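Long-range contacts in Rubredoxin\:oxygen oxidoreductase (Desulfovibrio gigas, PDB 1E5D), which catalyses the four-electron reduction of dioxygen to two water molecules, using a non-haem diiron centre and flavin mononucleotide: residues 195-200 with 328-334; 142-146 with 201-205; 164-168 with 239-243. One frame throughout, in Å; residues are numbered along the deposited sequence.

Interaction 1 of 3, residues 195-200 with 328-334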
ATOM      1  N   ALA A 195     -13.088 -11.363   9.316  1.00 11.12           N
ATOM      2  CA  ALA A 195     -11.662 -11.120   9.505  1.00 11.14           C
ATOM      3  C   ALA A 195     -11.272  -9.675   9.229  1.00 17.06           C
ATOM      4  O   ALA A 195     -10.353  -9.167   9.880  1.00 20.12           O
ATOM      5  CB  ALA A 195     -10.842 -12.063   8.628  1.00  0.00           C
ATOM      6  N   ASN A 196     -11.962  -9.038   8.283  1.00 13.53           N
ATOM      7  CA  ASN A 196     -11.574  -7.685   7.885  1.00  9.84           C
ATOM      8  C   ASN A 196     -12.386  -6.560   8.489  1.00 16.22           C
ATOM      9  O   ASN A 196     -12.074  -5.397   8.202  1.00 15.89           O
ATOM     10  CB  ASN A 196     -11.628  -7.588   6.350  1.00  4.63           C
ATOM     11  CG  ASN A 196     -10.419  -8.334   5.799  1.00  9.25           C
ATOM     12  OD1 ASN A 196      -9.314  -7.789   5.796  1.00 21.54           O
ATOM     13  ND2 ASN A 196     -10.664  -9.564   5.370  1.00  8.70           N
ATOM     14  N   ILE A 197     -13.399  -6.825   9.318  1.00 19.11           N
ATOM     15  CA  ILE A 197     -14.034  -5.680   9.972  1.00 20.50           C
ATOM     16  C   ILE A 197     -14.402  -5.919  11.431  1.00 18.93           C
ATOM     17  O   ILE A 197     -14.323  -4.993  12.241  1.00 23.47           O
ATOM     18  CB  ILE A 197     -15.303  -5.242   9.220  1.00 23.30           C
ATOM     19  CG1 ILE A 197     -16.047  -4.109   9.933  1.00 24.89           C
ATOM     20  CG2 ILE A 197     -16.202  -6.427   8.955  1.00 26.82           C
ATOM     21  CD1 ILE A 197     -16.278  -2.900   9.048  1.00 35.56           C
ATOM     22  N   VAL A 198     -14.806  -7.125  11.808  1.00 15.94           N
ATOM     23  CA  VAL A 198     -15.208  -7.364  13.191  1.00 13.86           C
ATOM     24  C   VAL A 198     -14.059  -7.855  14.066  1.00 17.30           C
ATOM     25  O   VAL A 198     -14.136  -7.733  15.291  1.00 18.54           O
ATOM     26  CB  VAL A 198     -16.351  -8.398  13.271  1.00 13.35           C
ATOM     27  CG1 VAL A 198     -16.881  -8.494  14.689  1.00 16.19           C
ATOM     28  CG2 VAL A 198     -17.476  -8.028  12.319  1.00 18.02           C
ATOM     29  N   ASN A 199     -13.006  -8.409  13.488  1.00 16.01           N
ATOM     30  CA  ASN A 199     -11.939  -9.046  14.234  1.00 16.93           C
ATOM     31  C   ASN A 199     -11.401  -8.263  15.420  1.00 16.84           C
ATOM     32  O   ASN A 199     -11.212  -8.830  16.504  1.00 19.60           O
ATOM     33  CB  ASN A 199     -10.746  -9.351  13.314  1.00 17.76           C
ATOM     34  CG  ASN A 199     -10.011 -10.567  13.859  1.00 19.25           C
ATOM     35  OD1 ASN A 199     -10.434 -11.700  13.630  1.00 18.17           O
ATOM     36  ND2 ASN A 199      -8.928 -10.303  14.580  1.00  9.59           N
ATOM     37  N   PRO A 200     -11.124  -6.975  15.320  1.00 17.36           N
ATOM     38  CA  PRO A 200     -10.611  -6.274  16.512  1.00 21.64           C
ATOM     39  C   PRO A 200     -11.592  -6.321  17.681  1.00 24.65           C
ATOM     40  O   PRO A 200     -11.173  -6.098  18.824  1.00 19.49           O
ATOM     41  CB  PRO A 200     -10.427  -4.832  16.039  1.00 16.59           C
ATOM     42  CG  PRO A 200     -11.297  -4.728  14.826  1.00 15.68           C
ATOM     43  CD  PRO A 200     -11.230  -6.081  14.164  1.00 14.40           C
ATOM     44  N   TYR A 328      -2.599  -2.482   8.279  1.00 15.49           N
ATOM     45  CA  TYR A 328      -3.948  -3.028   8.185  1.00 15.00           C
ATOM     46  C   TYR A 328      -4.130  -4.115   9.235  1.00 14.83           C
ATOM     47  O   TYR A 328      -5.096  -4.129   9.983  1.00 16.99           O
ATOM     48  CB  TYR A 328      -4.195  -3.613   6.805  1.00  9.26           C
ATOM     49  CG  TYR A 328      -5.599  -4.100   6.558  1.00  6.19           C
ATOM     50  CD1 TYR A 328      -6.628  -3.186   6.378  1.00  7.96           C
ATOM     51  CD2 TYR A 328      -5.910  -5.453   6.487  1.00  8.53           C
ATOM     52  CE1 TYR A 328      -7.919  -3.604   6.144  1.00  9.69           C
ATOM     53  CE2 TYR A 328      -7.210  -5.877   6.254  1.00  5.36           C
ATOM     54  CZ  TYR A 328      -8.214  -4.949   6.083  1.00  3.87           C
ATOM     55  OH  TYR A 328      -9.509  -5.344   5.851  1.00 13.04           O
ATOM     56  N   ILE A 329      -3.150  -5.014   9.262  1.00 12.99           N
ATOM     57  CA  ILE A 329      -3.270  -6.187  10.124  1.00 15.53           C
ATOM     58  C   ILE A 329      -3.247  -5.809  11.598  1.00 13.71           C
ATOM     59  O   ILE A 329      -4.055  -6.301  12.387  1.00 15.41           O
ATOM     60  CB  ILE A 329      -2.162  -7.204   9.823  1.00 13.54           C
ATOM     61  CG1 ILE A 329      -2.238  -7.765   8.397  1.00 13.37           C
ATOM     62  CG2 ILE A 329      -2.182  -8.318  10.847  1.00 17.45           C
ATOM     63  CD1 ILE A 329      -1.105  -8.740   8.134  1.00 41.71           C
ATOM     64  N   LYS A 330      -2.330  -4.918  11.961  1.00 12.07           N
ATOM     65  CA  LYS A 330      -2.226  -4.515  13.358  1.00 12.55           C
ATOM     66  C   LYS A 330      -3.560  -3.994  13.889  1.00 16.25           C
ATOM     67  O   LYS A 330      -3.939  -4.276  15.026  1.00 25.34           O
ATOM     68  CB  LYS A 330      -1.131  -3.462  13.511  1.00 12.66           C
ATOM     69  CG  LYS A 330      -1.100  -2.786  14.871  1.00 13.96           C
ATOM     70  CD  LYS A 330       0.105  -1.857  14.938  1.00 24.89           C
ATOM     71  CE  LYS A 330       0.145  -1.078  16.247  1.00 31.37           C
ATOM     72  NZ  LYS A 330       1.055  -1.749  17.222  1.00 40.64           N
ATOM     73  N   GLY A 331      -4.277  -3.237  13.063  1.00 12.00           N
ATOM     74  CA  GLY A 331      -5.546  -2.667  13.469  1.00 12.61           C
ATOM     75  C   GLY A 331      -6.585  -3.744  13.713  1.00 17.26           C
ATOM     76  O   GLY A 331      -7.502  -3.584  14.517  1.00 16.07           O
ATOM     77  N   LEU A 332      -6.470  -4.876  13.009  1.00 11.85           N
ATOM     78  CA  LEU A 332      -7.539  -5.868  13.150  1.00 12.87           C
ATOM     79  C   LEU A 332      -7.316  -6.783  14.346  1.00 16.37           C
ATOM     80  O   LEU A 332      -8.111  -7.680  14.614  1.00 11.39           O
ATOM     81  CB  LEU A 332      -7.649  -6.647  11.837  1.00 16.14           C
ATOM     82  CG  LEU A 332      -8.315  -5.823  10.718  1.00 19.22           C
ATOM     83  CD1 LEU A 332      -8.106  -6.491   9.370  1.00 36.81           C
ATOM     84  CD2 LEU A 332      -9.794  -5.620  11.012  1.00  9.48           C
ATOM     85  N   ARG A 333      -6.221  -6.529  15.037  1.00 22.08           N
ATOM     86  CA  ARG A 333      -5.783  -7.199  16.243  1.00 20.41           C
ATOM     87  C   ARG A 333      -5.905  -8.713  16.205  1.00 17.02           C
ATOM     88  O   ARG A 333      -6.598  -9.299  17.044  1.00 25.68           O
ATOM     89  CB  ARG A 333      -6.592  -6.654  17.433  1.00 19.32           C
ATOM     90  CG  ARG A 333      -6.527  -5.144  17.559  1.00 25.46           C
ATOM     91  CD  ARG A 333      -7.549  -4.646  18.572  1.00 40.44           C
ATOM     92  NE  ARG A 333      -7.242  -3.276  18.972  1.00 59.61           N
ATOM     93  CZ  ARG A 333      -7.958  -2.519  19.785  1.00 74.05           C
ATOM     94  NH1 ARG A 333      -9.078  -2.966  20.338  1.00 92.07           N
ATOM     95  NH2 ARG A 333      -7.553  -1.282  20.060  1.00 93.42           N
ATOM     96  N   PRO A 334      -5.239  -9.392  15.285  1.00 15.56           N
ATOM     97  CA  PRO A 334      -5.236 -10.862  15.300  1.00  8.05           C
ATOM     98  C   PRO A 334      -4.566 -11.387  16.566  1.00 17.47           C
ATOM     99  O   PRO A 334      -3.555 -10.848  17.031  1.00 20.95           O
ATOM    100  CB  PRO A 334      -4.397 -11.226  14.076  1.00  4.58           C
ATOM    101  CG  PRO A 334      -3.570 -10.017  13.808  1.00  7.53           C
ATOM    102  CD  PRO A 334      -4.439  -8.842  14.180  1.00 14.97           C
TER
HETATM  103  O   HOH W   1      -9.225  -9.770  17.621  1.00 21.70           O
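This contact joins the two halves of the chain: residues 195-200, in the last part of helix 183-198 and the 3-10 turn of Asn199 and Pro200 in the lactamase-like domain, meet residues 328-334 at the C-terminal end of helix 320-331 in the flavodoxin-like domain. Two direct hydrogen bonds cross the boundary. Tyr328 OH donates to Asn196 OD1 at 2.5 Å, a very short distance to read cautiously because OD1 is crowded in the model. The better-defined one runs from Asn199 ND2 to Leu332 O, 2.7 Å and nearly straight. Right after that carbonyl, Arg333 is the first residue to leave helical phi/psi, with positive phi. Nearby, water 1 donates to both Asn199 O (2.5 Å) and Arg333 O (2.7 Å), linking the two backbones.

The van der Waals packing centres on Leu332. Its CD1 lies 3.5 Å from Ala195 O and its CD2 3.6 Å from Asn196 O; the apolar pair is Leu332 CD2 with Pro200 CD, at 3.5 Å. Pro200 also packs its CB 3.8 Å from Arg333 CD. Tyr328 packs on Pro320 and Leu332 on Asn315 of the second subunit, while Ile197 turns away to line the oxygen and FMN pockets.

No salt bridge links the segments: this part of the interdomain joint relies on buried hydrogen bonds and shape rather than on charge.

Interaction 2 of 3, residues 142-146 with 201-205; sequences TRMLH and YAPQT. With FEO (mu-oxo-diiron), chain D.
A cis peptide between Leu145 and His146 sets this contact apart. It lies in the loop joining strands 136-141 and 151-155 of the metallo-beta-lactamase fold, packed on the start of helix 202-214. Thr142 to Leu145 form a type II beta turn, with Met144 at positive phi (59/29). In register, Met144 faces Tyr201, their CA atoms 6.4 Å apart.

Tyr201 (chi1 m) is the N-cap residue; its O accepts Thr205 N at 2.8 Å and Thr205 OG1 at 2.7 Å. Its ring takes the Met144 backbone over one face, with Met144 O only 2.9 Å from Tyr201 CG. Met144 (chi1 m, chi2 -32°, chi3 m) adds a Met-aromatic contact, SD 5.4 Å from the ring centroid and oblique, CE 3.5 Å from Tyr201 CE1. Leu145 CD2 reaches Thr205 OG1 (3.5 Å) and Tyr201 CB (3.9 Å). No hydrogen bond crosses. Trp347 of the second subunit packs on Met144 and Tyr201. Beyond the turn His146, chi1 p, is an iron ligand: its NE2 binds FE2 of the mu-oxo-diiron centre at 2.1 Å.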
ATOM      1  N   THR A 142     -25.273  -3.847  20.665  1.00 24.05           N
ATOM      2  CA  THR A 142     -24.101  -4.611  20.266  1.00 19.84           C
ATOM      3  C   THR A 142     -22.959  -3.651  19.953  1.00 23.00           C
ATOM      4  O   THR A 142     -22.378  -3.712  18.872  1.00 19.15           O
ATOM      5  CB  THR A 142     -24.403  -5.502  19.052  1.00 20.70           C
ATOM      6  OG1 THR A 142     -25.210  -4.797  18.098  1.00 31.42           O
ATOM      7  CG2 THR A 142     -25.229  -6.713  19.467  1.00 12.39           C
ATOM      8  N   ARG A 143     -22.665  -2.771  20.912  1.00 25.40           N
ATOM      9  CA  ARG A 143     -21.616  -1.774  20.744  1.00 27.19           C
ATOM     10  C   ARG A 143     -20.316  -2.428  20.266  1.00 26.25           C
ATOM     11  O   ARG A 143     -20.019  -3.545  20.689  1.00 29.27           O
ATOM     12  CB  ARG A 143     -21.378  -0.986  22.031  1.00 33.88           C
ATOM     13  CG  ARG A 143     -22.610  -0.799  22.895  1.00 52.88           C
ATOM     14  CD  ARG A 143     -23.059   0.642  23.034  1.00 60.31           C
ATOM     15  NE  ARG A 143     -22.733   1.236  24.318  1.00 69.20           N
ATOM     16  CZ  ARG A 143     -23.504   1.818  25.219  1.00 71.46           C
ATOM     17  NH1 ARG A 143     -24.814   1.952  25.064  1.00 71.16           N
ATOM     18  NH2 ARG A 143     -22.953   2.293  26.337  1.00 66.77           N
ATOM     19  N   MET A 144     -19.604  -1.716  19.407  1.00 21.36           N
ATOM     20  CA  MET A 144     -18.365  -2.071  18.747  1.00 17.94           C
ATOM     21  C   MET A 144     -18.488  -3.341  17.906  1.00 18.81           C
ATOM     22  O   MET A 144     -17.520  -4.068  17.708  1.00 28.80           O
ATOM     23  CB  MET A 144     -17.220  -2.247  19.753  1.00 15.61           C
ATOM     24  CG  MET A 144     -16.942  -0.970  20.541  1.00 14.31           C
ATOM     25  SD  MET A 144     -17.258   0.517  19.575  1.00 38.02           S
ATOM     26  CE  MET A 144     -15.963   0.387  18.343  1.00 50.15           C
ATOM     27  N   LEU A 145     -19.692  -3.592  17.413  1.00 20.32           N
ATOM     28  CA  LEU A 145     -19.925  -4.669  16.460  1.00 21.30           C
ATOM     29  C   LEU A 145     -20.648  -4.133  15.227  1.00 25.54           C
ATOM     30  O   LEU A 145     -21.826  -4.457  15.042  1.00 23.51           O
ATOM     31  CB  LEU A 145     -20.744  -5.791  17.084  1.00 18.33           C
ATOM     32  CG  LEU A 145     -20.079  -6.605  18.192  1.00 30.72           C
ATOM     33  CD1 LEU A 145     -20.965  -7.782  18.577  1.00 37.91           C
ATOM     34  CD2 LEU A 145     -18.707  -7.103  17.769  1.00 31.10           C
ATOM     35  N   HIS A 146     -19.982  -3.333  14.410  1.00 22.74           N
ATOM     36  CA  HIS A 146     -18.587  -2.963  14.562  1.00 17.21           C
ATOM     37  C   HIS A 146     -18.404  -1.485  14.869  1.00 16.60           C
ATOM     38  O   HIS A 146     -17.282  -0.986  14.899  1.00 21.61           O
ATOM     39  CB  HIS A 146     -17.837  -3.293  13.265  1.00 13.69           C
ATOM     40  CG  HIS A 146     -18.410  -2.501  12.127  1.00 15.26           C
ATOM     41  ND1 HIS A 146     -17.877  -1.320  11.674  1.00 13.28           N
ATOM     42  CD2 HIS A 146     -19.493  -2.743  11.360  1.00 19.92           C
ATOM     43  CE1 HIS A 146     -18.607  -0.868  10.667  1.00 21.50           C
ATOM     44  NE2 HIS A 146     -19.597  -1.716  10.456  1.00 24.12           N
ATOM     45  N   TYR A 201     -12.864  -6.604  17.439  1.00 23.73           N
ATOM     46  CA  TYR A 201     -13.869  -6.667  18.498  1.00 19.60           C
ATOM     47  C   TYR A 201     -14.306  -8.096  18.771  1.00 20.90           C
ATOM     48  O   TYR A 201     -15.464  -8.407  19.023  1.00 16.11           O
ATOM     49  CB  TYR A 201     -15.071  -5.784  18.136  1.00 22.04           C
ATOM     50  CG  TYR A 201     -14.603  -4.444  17.601  1.00 26.82           C
ATOM     51  CD1 TYR A 201     -14.121  -3.481  18.478  1.00 25.11           C
ATOM     52  CD2 TYR A 201     -14.642  -4.167  16.243  1.00 29.70           C
ATOM     53  CE1 TYR A 201     -13.690  -2.258  18.006  1.00 27.07           C
ATOM     54  CE2 TYR A 201     -14.213  -2.946  15.764  1.00 31.22           C
ATOM     55  CZ  TYR A 201     -13.741  -2.004  16.653  1.00 33.65           C
ATOM     56  OH  TYR A 201     -13.308  -0.786  16.180  1.00 60.99           O
ATOM     57  N   ALA A 202     -13.334  -8.998  18.712  1.00 21.35           N
ATOM     58  CA  ALA A 202     -13.543 -10.385  19.105  1.00 27.94           C
ATOM     59  C   ALA A 202     -14.175 -10.486  20.489  1.00 27.75           C
ATOM     60  O   ALA A 202     -15.200 -11.168  20.637  1.00 30.98           O
ATOM     61  CB  ALA A 202     -12.210 -11.129  19.023  1.00 10.67           C
ATOM     62  N   PRO A 203     -13.643  -9.853  21.529  1.00 30.24           N
ATOM     63  CA  PRO A 203     -14.259  -9.990  22.860  1.00 27.93           C
ATOM     64  C   PRO A 203     -15.719  -9.554  22.864  1.00 22.88           C
ATOM     65  O   PRO A 203     -16.581 -10.255  23.394  1.00 30.13           O
ATOM     66  CB  PRO A 203     -13.455  -9.054  23.760  1.00 24.23           C
ATOM     67  CG  PRO A 203     -12.213  -8.717  23.017  1.00 27.69           C
ATOM     68  CD  PRO A 203     -12.458  -8.985  21.569  1.00 31.63           C
ATOM     69  N   GLN A 204     -16.001  -8.390  22.282  1.00 17.61           N
ATOM     70  CA  GLN A 204     -17.398  -7.948  22.274  1.00 21.74           C
ATOM     71  C   GLN A 204     -18.238  -8.983  21.531  1.00 21.04           C
ATOM     72  O   GLN A 204     -19.383  -9.234  21.876  1.00 24.43           O
ATOM     73  CB  GLN A 204     -17.566  -6.573  21.641  1.00 20.27           C
ATOM     74  CG  GLN A 204     -17.029  -5.448  22.504  1.00 25.43           C
ATOM     75  CD  GLN A 204     -15.528  -5.283  22.408  1.00 29.40           C
ATOM     76  OE1 GLN A 204     -14.787  -6.216  22.112  1.00 48.72           O
ATOM     77  NE2 GLN A 204     -15.043  -4.073  22.664  1.00 40.20           N
ATOM     78  N   THR A 205     -17.596  -9.565  20.518  1.00 22.95           N
ATOM     79  CA  THR A 205     -18.272 -10.576  19.720  1.00 26.02           C
ATOM     80  C   THR A 205     -18.782 -11.674  20.646  1.00 28.36           C
ATOM     81  O   THR A 205     -19.943 -12.069  20.618  1.00 27.68           O
ATOM     82  CB  THR A 205     -17.334 -11.189  18.668  1.00 24.54           C
ATOM     83  OG1 THR A 205     -16.973 -10.199  17.693  1.00 25.90           O
ATOM     84  CG2 THR A 205     -18.037 -12.312  17.924  1.00 13.98           C
TER
HETATM   85 FE1  FEO D 404     -22.552  -2.549   6.251  1.00 11.81          FE
HETATM   86 FE2  FEO D 404     -20.819  -1.266   8.829  1.00 15.50          FE
HETATM   87  O   FEO D 404     -22.168  -1.034   7.037  1.00 24.07           O
HETATM   88  O   HOH W   2     -24.884  -1.867   6.344  1.00 23.72           O

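Interaction 3 of 3, residues 164-168 with 239-243. With FEO (mu-oxo-diiron), chain D.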
ATOM      1  N   ASN A 164     -28.009  -6.138  11.388  1.00 20.41           N
ATOM      2  CA  ASN A 164     -27.131  -5.174  10.719  1.00 12.71           C
ATOM      3  C   ASN A 164     -25.935  -5.896  10.097  1.00 11.53           C
ATOM      4  O   ASN A 164     -26.138  -6.899   9.406  1.00 13.96           O
ATOM      5  CB  ASN A 164     -26.750  -4.022  11.622  1.00 14.33           C
ATOM      6  CG  ASN A 164     -25.722  -4.101  12.706  1.00 25.15           C
ATOM      7  OD1 ASN A 164     -24.520  -4.055  12.402  1.00 35.11           O
ATOM      8  ND2 ASN A 164     -26.132  -4.205  13.961  1.00 25.58           N
ATOM      9  N   ASP A 165     -24.717  -5.402  10.223  1.00  9.04           N
ATOM     10  CA  ASP A 165     -23.576  -6.015   9.564  1.00 10.83           C
ATOM     11  C   ASP A 165     -23.226  -7.379  10.142  1.00 17.79           C
ATOM     12  O   ASP A 165     -22.594  -8.209   9.492  1.00 18.76           O
ATOM     13  CB  ASP A 165     -22.358  -5.091   9.694  1.00  8.85           C
ATOM     14  CG  ASP A 165     -22.426  -3.871   8.804  1.00 14.45           C
ATOM     15  OD1 ASP A 165     -22.967  -3.963   7.682  1.00 21.92           O
ATOM     16  OD2 ASP A 165     -21.930  -2.796   9.225  1.00 15.48           O
ATOM     17  N   ILE A 166     -23.603  -7.643  11.390  1.00 20.68           N
ATOM     18  CA  ILE A 166     -23.242  -8.906  12.032  1.00 21.22           C
ATOM     19  C   ILE A 166     -23.821 -10.087  11.265  1.00 20.51           C
ATOM     20  O   ILE A 166     -25.018 -10.110  10.951  1.00 23.72           O
ATOM     21  CB  ILE A 166     -23.731  -8.903  13.496  1.00 18.58           C
ATOM     22  CG1 ILE A 166     -23.323  -7.621  14.233  1.00 17.40           C
ATOM     23  CG2 ILE A 166     -23.296 -10.133  14.272  1.00  7.18           C
ATOM     24  CD1 ILE A 166     -24.074  -7.396  15.526  1.00 21.29           C
ATOM     25  N   PHE A 167     -22.957 -11.053  10.976  1.00 12.66           N
ATOM     26  CA  PHE A 167     -23.315 -12.273  10.264  1.00 16.35           C
ATOM     27  C   PHE A 167     -23.397 -11.996   8.767  1.00 22.95           C
ATOM     28  O   PHE A 167     -23.681 -12.883   7.963  1.00 21.90           O
ATOM     29  CB  PHE A 167     -24.642 -12.872  10.750  1.00 14.26           C
ATOM     30  CG  PHE A 167     -24.588 -13.223  12.232  1.00 21.67           C
ATOM     31  CD1 PHE A 167     -23.651 -14.138  12.690  1.00 24.90           C
ATOM     32  CD2 PHE A 167     -25.460 -12.642  13.136  1.00 22.78           C
ATOM     33  CE1 PHE A 167     -23.580 -14.466  14.031  1.00 24.32           C
ATOM     34  CE2 PHE A 167     -25.390 -12.964  14.478  1.00 25.10           C
ATOM     35  CZ  PHE A 167     -24.450 -13.874  14.925  1.00 23.12           C
ATOM     36  N   GLY A 168     -23.141 -10.735   8.419  1.00 22.48           N
ATOM     37  CA  GLY A 168     -23.172 -10.330   7.028  1.00 13.63           C
ATOM     38  C   GLY A 168     -22.088 -11.026   6.235  1.00 11.56           C
ATOM     39  O   GLY A 168     -21.038 -11.445   6.709  1.00 12.82           O
ATOM     40  N   ALA A 239     -24.221 -19.980  11.817  1.00 21.17           N
ATOM     41  CA  ALA A 239     -23.721 -18.614  11.853  1.00 21.79           C
ATOM     42  C   ALA A 239     -23.092 -18.266  13.199  1.00 25.30           C
ATOM     43  O   ALA A 239     -21.970 -17.752  13.277  1.00 34.91           O
ATOM     44  CB  ALA A 239     -24.825 -17.601  11.554  1.00 16.19           C
ATOM     45  N   VAL A 240     -23.833 -18.541  14.269  1.00 27.80           N
ATOM     46  CA  VAL A 240     -23.393 -18.180  15.612  1.00 23.74           C
ATOM     47  C   VAL A 240     -22.230 -19.046  16.075  1.00 21.96           C
ATOM     48  O   VAL A 240     -21.322 -18.551  16.740  1.00 24.41           O
ATOM     49  CB  VAL A 240     -24.549 -18.302  16.623  1.00 21.90           C
ATOM     50  CG1 VAL A 240     -24.017 -18.231  18.045  1.00 21.69           C
ATOM     51  CG2 VAL A 240     -25.571 -17.217  16.357  1.00 14.41           C
ATOM     52  N   GLN A 241     -22.271 -20.324  15.713  1.00 21.11           N
ATOM     53  CA  GLN A 241     -21.148 -21.214  15.957  1.00 29.47           C
ATOM     54  C   GLN A 241     -19.857 -20.560  15.466  1.00 27.90           C
ATOM     55  O   GLN A 241     -18.909 -20.316  16.200  1.00 40.04           O
ATOM     56  CB  GLN A 241     -21.363 -22.525  15.215  1.00 47.72           C
ATOM     57  CG  GLN A 241     -21.663 -23.763  16.031  1.00 65.32           C
ATOM     58  CD  GLN A 241     -21.602 -25.015  15.164  1.00 81.39           C
ATOM     59  OE1 GLN A 241     -20.925 -25.053  14.135  1.00 98.85           O
ATOM     60  NE2 GLN A 241     -22.324 -26.046  15.589  1.00 96.11           N
ATOM     61  N   LYS A 242     -19.878 -20.272  14.171  1.00 30.61           N
ATOM     62  CA  LYS A 242     -18.773 -19.691  13.431  1.00 25.50           C
ATOM     63  C   LYS A 242     -18.269 -18.389  14.033  1.00 22.30           C
ATOM     64  O   LYS A 242     -17.058 -18.232  14.184  1.00 14.81           O
ATOM     65  CB  LYS A 242     -19.232 -19.489  11.978  1.00 19.47           C
ATOM     66  CG  LYS A 242     -19.136 -20.805  11.204  1.00 24.73           C
ATOM     67  CD  LYS A 242     -17.693 -21.041  10.766  1.00 35.07           C
ATOM     68  CE  LYS A 242     -17.297 -22.497  10.924  1.00 38.69           C
ATOM     69  NZ  LYS A 242     -15.923 -22.766  10.412  1.00 45.13           N
ATOM     70  N   TYR A 243     -19.174 -17.475  14.377  1.00 18.15           N
ATOM     71  CA  TYR A 243     -18.734 -16.198  14.933  1.00 18.69           C
ATOM     72  C   TYR A 243     -17.920 -16.420  16.198  1.00 21.29           C
ATOM     73  O   TYR A 243     -16.905 -15.762  16.418  1.00 32.52           O
ATOM     74  CB  TYR A 243     -19.923 -15.260  15.212  1.00 15.09           C
ATOM     75  CG  TYR A 243     -20.010 -14.237  14.095  1.00 14.49           C
ATOM     76  CD1 TYR A 243     -19.951 -14.705  12.783  1.00 15.03           C
ATOM     77  CD2 TYR A 243     -20.136 -12.879  14.315  1.00 11.46           C
ATOM     78  CE1 TYR A 243     -20.026 -13.828  11.721  1.00 11.89           C
ATOM     79  CE2 TYR A 243     -20.206 -11.999  13.245  1.00 10.51           C
ATOM     80  CZ  TYR A 243     -20.148 -12.479  11.952  1.00  9.83           C
ATOM     81  OH  TYR A 243     -20.216 -11.621  10.871  1.00 13.61           O
TER
HETATM   82 FE1  FEO D 404     -22.552  -2.549   6.251  1.00 11.81          FE
HETATM   83 FE2  FEO D 404     -20.819  -1.266   8.829  1.00 15.50          FE
HETATM   84  O   FEO D 404     -22.168  -1.034   7.037  1.00 24.07           O
HETATM   85  O   HOH W   3     -19.657 -12.715   8.665  1.00 15.14           O
HETATM   86  O   HOH W   2     -24.884  -1.867   6.344  1.00 23.72           O
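This is a buried aromatic contact backed by one hydrogen bond, in which the metal-bearing loop after strand 160-164 packs against helix 233-248 of the lactamase-like domain. Asp165 to Gly168 make a type II beta turn, closed by Gly168 N to Asp165 O at 2.8 Å. Phe167 takes its third position with positive phi. Gly168 fits tightly, since a CB there would run into Asp165 O.

The turn swings the Phe167 ring onto the helix. It meets the Tyr243 ring obliquely, centroids 4.5 Å apart and planes at 44°, with Phe167 CE1 3.6 Å from Tyr243 CG. Phe167 CD1 lies 3.8 Å from Ala239 CB, and Phe167 CZ the same distance from Val240 CG2. Ile166 CG2 touches Tyr243 CE2, also at 3.8 Å.

Tyr243 OH works in both directions: it accepts from Phe167 N at 2.8 Å and donates to water 3 at 2.5 Å, which in turn donates to Gly168 O at 2.7 Å. The helix therefore reads the backbone of the turn as well as its side chains.

At the head of the turn, Asp165 bridges the diiron centre, OD1 to FE1 at 2.0 Å and OD2 to FE2 at 1.9 Å. His79, Glu81 and His146 also bind FE2; Asp83, His226 and water 2, its O 2.4 Å from the metal, bind FE1.

Around this, Ile222 of strand 221-224 packs on Phe167 and Ala239, Val152 of strand 151-155 touches Ile166, and helix 183-198 contributes Tyr193 and Tyr194 beside Tyr243.

How the interactions relate
From the N terminus the segments come as 142-146, 164-168, 195-200, 201-205, 239-243 and 328-334. Interaction 2 closes a loop of 54 residues, interaction 3 one of 70 and interaction 1 one of 127. None nests inside another; every pair crosses, so the three loops overlap along the chain. Interactions 2 and 3 meet at the diiron site, where His146 and Asp165 share FE2, and each packs a strand-end loop on a helix. Interactions 1 and 2 use consecutive segments and touch through Val198, which packs on Leu145 and Thr205, and Ile197, which packs on His146. Interaction 1 then carries these connections from the lactamase-like domain into the flavodoxin-like one, and with interaction 2 reaches the second subunit.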